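Putative amidohydrolase (Unidentified, PDB 3FEQ) probably acts as a zinc-dependent prolidase of the amidohydrolase superfamily, hydrolysing dipeptides that end in proline. Local coordinates at residues Val13-Glu17 and Leu349-Thr354; Thr56-Gly60 and Leu366-Ala370. All coordinates share one frame. Where two conformers were deposited one is given. Residue numbers count along the deposited sequence, not the author numbering.

How the contacts relate
Contacts 1 and 2 lie side by side, their centres about 7 Å apart and on the same side of the chain's centre. Along the chain the order is 13-17, 56-60, 349-354, 366-370, so the two pairings cross: each joins an N-terminal segment to one more than 300 residues later. Strands 11-15 and 56-66 are parallel neighbours in one mixed sheet, and Leu14 N to Val57 O, 3.1 Å, is a probable hydrogen bond between them. Leu14 CD1 also packs on Met58 CE at 3.7 Å, while Thr354 CG2 meets Gly367 O at 3.4 Å. Together they bring two neighbouring strands of the mixed sheet, 11-15 and 56-66, against two late segments of the chain.

Contact 1 (Val13-Glu17 and Leu349-Thr354); sequences VLDLE and LRSATT
Strand 11-15 runs extended through Val13-Asp15, then turns at Leu16 (phi/psi -98/-30) and Glu17 (-78/-19), facing Leu349 and Arg350 of helix 345-351 and the link Ala352-Thr353. Leu16 and Arg350 set the register, their CA atoms 6.8 Å apart; 298 Å² is buried. The apolar part centres on Leu16 (chi1 m, chi2 142°), whose CA-to-CB bond points toward the helix: its CD2 lies 4.1 Å from Leu349 CB, its CB 4.0 Å from Thr354 CG2 and its CD1 3.5 Å from Thr353 OG1. On strand 11-15, Leu14 CD1 touches Leu349 CD1 at 3.9 Å. Among polar groups, Thr353 (chi1 p) turns OG1 back to Leu349 O in a 2.6 Å hydrogen bond internal to 349-354. The CA-to-CB bond of Arg350 points sideways, but with chi1 m, chi2 and chi3 t and chi4 92° its end comes nearer, NH2 to 3.0 Å and NE to 3.2 Å from Leu16 O. This is plain strand-to-helix packing, resting mainly on apolar fit, with one charged group beside a carbonyl.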
loop_
_atom_site.group_PDB
_atom_site.type_symbol
_atom_site.label_atom_id
_atom_site.label_comp_id
_atom_site.label_asym_id
_atom_site.label_seq_id
_atom_site.Cartn_x
_atom_site.Cartn_y
_atom_site.Cartn_z
ATOM N N VAL C 13 48.997 34.343 -23.160
ATOM C CA VAL C 13 48.058 33.242 -23.270
ATOM C C VAL C 13 48.722 31.911 -22.948
ATOM O O VAL C 13 49.682 31.506 -23.597
ATOM C CB VAL C 13 47.427 33.199 -24.672
ATOM C CG1 VAL C 13 46.705 31.885 -24.909
ATOM C CG2 VAL C 13 46.479 34.368 -24.854
ATOM N N LEU C 14 48.208 31.239 -21.928
ATOM C CA LEU C 14 48.754 29.966 -21.522
ATOM C C LEU C 14 48.318 28.910 -22.506
ATOM O O LEU C 14 47.129 28.681 -22.698
ATOM C CB LEU C 14 48.269 29.595 -20.129
ATOM C CG LEU C 14 49.244 28.822 -19.244
ATOM C CD1 LEU C 14 48.545 28.443 -17.949
ATOM C CD2 LEU C 14 49.812 27.584 -19.926
ATOM N N ASP C 15 49.294 28.284 -23.145
ATOM C CA ASP C 15 49.032 27.099 -23.925
ATOM C C ASP C 15 49.570 25.898 -23.186
ATOM O O ASP C 15 50.733 25.872 -22.789
ATOM C CB ASP C 15 49.675 27.204 -25.298
ATOM C CG ASP C 15 49.172 26.145 -26.247
ATOM O OD1 ASP C 15 49.652 24.992 -26.161
ATOM O OD2 ASP C 15 48.288 26.464 -27.072
ATOM N N LEU C 16 48.720 24.890 -23.042
ATOM C CA LEU C 16 48.916 23.859 -22.040
ATOM C C LEU C 16 49.564 22.586 -22.569
ATOM O O LEU C 16 50.270 21.900 -21.834
ATOM C CB LEU C 16 47.598 23.552 -21.331
ATOM C CG LEU C 16 47.242 24.583 -20.264
ATOM C CD1 LEU C 16 45.751 24.849 -20.237
ATOM C CD2 LEU C 16 47.744 24.137 -18.910
ATOM N N GLU C 17 49.340 22.274 -23.840
ATOM C CA GLU C 17 49.927 21.073 -24.433
ATOM C C GLU C 17 51.394 21.286 -24.785
ATOM O O GLU C 17 52.147 20.324 -24.938
ATOM C CB GLU C 17 49.133 20.594 -25.654
ATOM C CG GLU C 17 48.656 21.699 -26.585
ATOM C CD GLU C 17 47.241 22.178 -26.265
ATOM O OE1 GLU C 17 47.006 22.682 -25.141
ATOM O OE2 GLU C 17 46.363 22.065 -27.149
ATOM N N LEU C 349 48.162 22.428 -13.321
ATOM C CA LEU C 349 47.282 23.222 -14.144
ATOM C C LEU C 349 46.563 22.391 -15.204
ATOM O O LEU C 349 45.455 22.738 -15.620
ATOM C CB LEU C 349 48.047 24.374 -14.789
ATOM C CG LEU C 349 48.650 25.437 -13.865
ATOM C CD1 LEU C 349 49.461 26.405 -14.697
ATOM C CD2 LEU C 349 47.597 26.189 -13.081
ATOM N N ARG C 350 47.178 21.294 -15.635
ATOM C CA ARG C 350 46.560 20.445 -16.654
ATOM C C ARG C 350 45.356 19.711 -16.093
ATOM O O ARG C 350 44.382 19.455 -16.810
ATOM C CB ARG C 350 47.556 19.429 -17.223
ATOM C CG ARG C 350 48.328 19.907 -18.440
ATOM C CD ARG C 350 48.740 18.729 -19.321
ATOM N NE ARG C 350 49.733 19.117 -20.328
ATOM C CZ ARG C 350 51.055 19.037 -20.166
ATOM N NH1 ARG C 350 51.567 18.563 -19.034
ATOM N NH2 ARG C 350 51.874 19.421 -21.144
ATOM N N SER C 351 45.434 19.386 -14.805
ATOM C CA SER C 351 44.407 18.589 -14.152
ATOM C C SER C 351 43.081 19.330 -14.100
ATOM O O SER C 351 42.018 18.715 -14.194
ATOM C CB SER C 351 44.848 18.198 -12.745
ATOM O OG SER C 351 45.743 17.100 -12.799
ATOM N N ALA C 352 43.163 20.651 -13.977
ATOM C CA ALA C 352 41.993 21.510 -13.859
ATOM C C ALA C 352 41.557 22.087 -15.194
ATOM O O ALA C 352 40.634 22.895 -15.245
ATOM C CB ALA C 352 42.258 22.628 -12.860
ATOM N N THR C 353 42.223 21.692 -16.275
ATOM C CA THR C 353 41.928 22.261 -17.580
ATOM C C THR C 353 41.783 21.180 -18.629
ATOM O O THR C 353 40.673 20.701 -18.879
ATOM C CB THR C 353 43.000 23.262 -18.038
ATOM O OG1 THR C 353 44.289 22.661 -17.905
ATOM C CG2 THR C 353 42.948 24.548 -17.214
ATOM N N THR C 354 42.896 20.796 -19.245
ATOM C CA THR C 354 42.836 19.944 -20.427
ATOM C C THR C 354 42.340 18.561 -20.049
ATOM O O THR C 354 41.465 18.011 -20.714
ATOM C CB THR C 354 44.187 19.865 -21.182
ATOM O OG1 THR C 354 45.256 19.709 -20.244
ATOM C CG2 THR C 354 44.432 21.138 -21.996
#

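Contact 2 (Thr56-Gly60 and Leu366-Ala370); sequences TVMPG and LGVIA
This is a buried apolar contact in which the start of strand 56-66 is covered by the loop between helix 354-359 and strand 377-380. No hydrogen bond crosses it, and 208 Å² is buried. The touching parts, taken from CA of 57 to 59 and of 367 to 369, run 138° apart, and the closest CA pair is Pro59-Gly367 at 5.3 Å. Residues 56-59 are extended; in the loop, Gly367 takes a positive phi (72/10) before the chain extends again through Val368 (-149/132) and Ile369 (-87/94). The CA-to-CB bond of Ile369 points toward the strand, and with chi1 m and chi2 t its CD1 lies 3.4 Å from Val57 O, 3.6 Å from Met58 CA and 3.9 Å from Val57 CG2. Pro59 is the other main element: its CD meets Ile369 CG1 at 3.8 Å, while its CG sits against the loop backbone, 3.6 Å from Gly367 C and 3.7 Å from Val368 N. Val13, Ile34 and Val37 also touch Ile369. Strand 56-66 leads to the zinc site: His65 lies in its last residues and His67 directly after it, the HxH motif of the first barrel strand in amidohydrolases.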
loop_
_atom_site.group_PDB
_atom_site.type_symbol
_atom_site.label_atom_id
_atom_site.label_comp_id
_atom_site.label_asym_id
_atom_site.label_seq_id
_atom_site.Cartn_x
_atom_site.Cartn_y
_atom_site.Cartn_z
ATOM N N THR C 56 48.499 36.847 -17.124
ATOM C CA THR C 56 48.289 35.545 -17.731
ATOM C C THR C 56 46.816 35.277 -17.956
ATOM O O THR C 56 46.024 35.315 -17.029
ATOM C CB THR C 56 48.870 34.438 -16.868
ATOM O OG1 THR C 56 50.283 34.632 -16.749
ATOM C CG2 THR C 56 48.606 33.082 -17.496
ATOM N N VAL C 57 46.448 35.027 -19.203
ATOM C CA VAL C 57 45.083 34.623 -19.514
ATOM C C VAL C 57 45.035 33.136 -19.865
ATOM O O VAL C 57 45.720 32.681 -20.786
ATOM C CB VAL C 57 44.435 35.521 -20.613
ATOM C CG1 VAL C 57 45.462 35.987 -21.611
ATOM C CG2 VAL C 57 43.285 34.812 -21.309
ATOM N N MET C 58 44.291 32.374 -19.066
ATOM C CA MET C 58 44.193 30.925 -19.247
ATOM C C MET C 58 42.739 30.458 -19.273
ATOM O O MET C 58 41.840 31.239 -18.989
ATOM C CB MET C 58 45.010 30.179 -18.183
ATOM C CG MET C 58 44.620 30.435 -16.742
ATOM S SD MET C 58 45.683 29.482 -15.635
ATOM C CE MET C 58 45.335 27.804 -16.156
ATOM N N PRO C 59 42.494 29.193 -19.649
ATOM C CA PRO C 59 41.110 28.729 -19.577
ATOM C C PRO C 59 40.618 28.736 -18.136
ATOM O O PRO C 59 41.415 28.594 -17.202
ATOM C CB PRO C 59 41.182 27.284 -20.097
ATOM C CG PRO C 59 42.483 27.168 -20.778
ATOM C CD PRO C 59 43.407 28.137 -20.123
ATOM N N GLY C 60 39.319 28.938 -17.961
ATOM C CA GLY C 60 38.713 28.883 -16.645
ATOM C C GLY C 60 38.805 27.479 -16.092
ATOM O O GLY C 60 38.798 26.510 -16.855
ATOM N N LEU C 366 36.010 23.098 -23.686
ATOM C CA LEU C 366 36.478 23.801 -22.502
ATOM C C LEU C 366 37.929 23.414 -22.253
ATOM O O LEU C 366 38.458 22.519 -22.922
ATOM C CB LEU C 366 35.625 23.429 -21.284
ATOM C CG LEU C 366 34.110 23.625 -21.385
ATOM C CD1 LEU C 366 33.421 22.889 -20.280
ATOM C CD2 LEU C 366 33.716 25.090 -21.343
ATOM N N GLY C 367 38.572 24.107 -21.315
ATOM C CA GLY C 367 39.923 23.762 -20.868
ATOM C C GLY C 367 41.032 24.071 -21.858
ATOM O O GLY C 367 42.176 23.660 -21.674
ATOM N N VAL C 368 40.702 24.802 -22.914
ATOM C CA VAL C 368 41.693 25.156 -23.924
ATOM C C VAL C 368 41.361 26.513 -24.556
ATOM O O VAL C 368 40.198 26.777 -24.881
ATOM C CB VAL C 368 41.847 24.030 -24.993
ATOM C CG1 VAL C 368 40.589 23.884 -25.849
ATOM C CG2 VAL C 368 43.079 24.254 -25.853
ATOM N N ILE C 369 42.358 27.396 -24.650
ATOM C CA ILE C 369 42.204 28.629 -25.422
ATOM C C ILE C 369 42.563 28.384 -26.880
ATOM O O ILE C 369 43.726 28.433 -27.268
ATOM C CB ILE C 369 43.038 29.804 -24.868
ATOM C CG1 ILE C 369 42.753 30.011 -23.388
ATOM C CG2 ILE C 369 42.712 31.083 -25.620
ATOM C CD1 ILE C 369 43.495 31.177 -22.801
ATOM N N ALA C 370 41.548 28.095 -27.678
ATOM C CA ALA C 370 41.739 27.797 -29.079
ATOM C C ALA C 370 40.537 28.309 -29.831
ATOM O O ALA C 370 39.517 28.637 -29.230
ATOM C CB ALA C 370 41.889 26.307 -29.282
#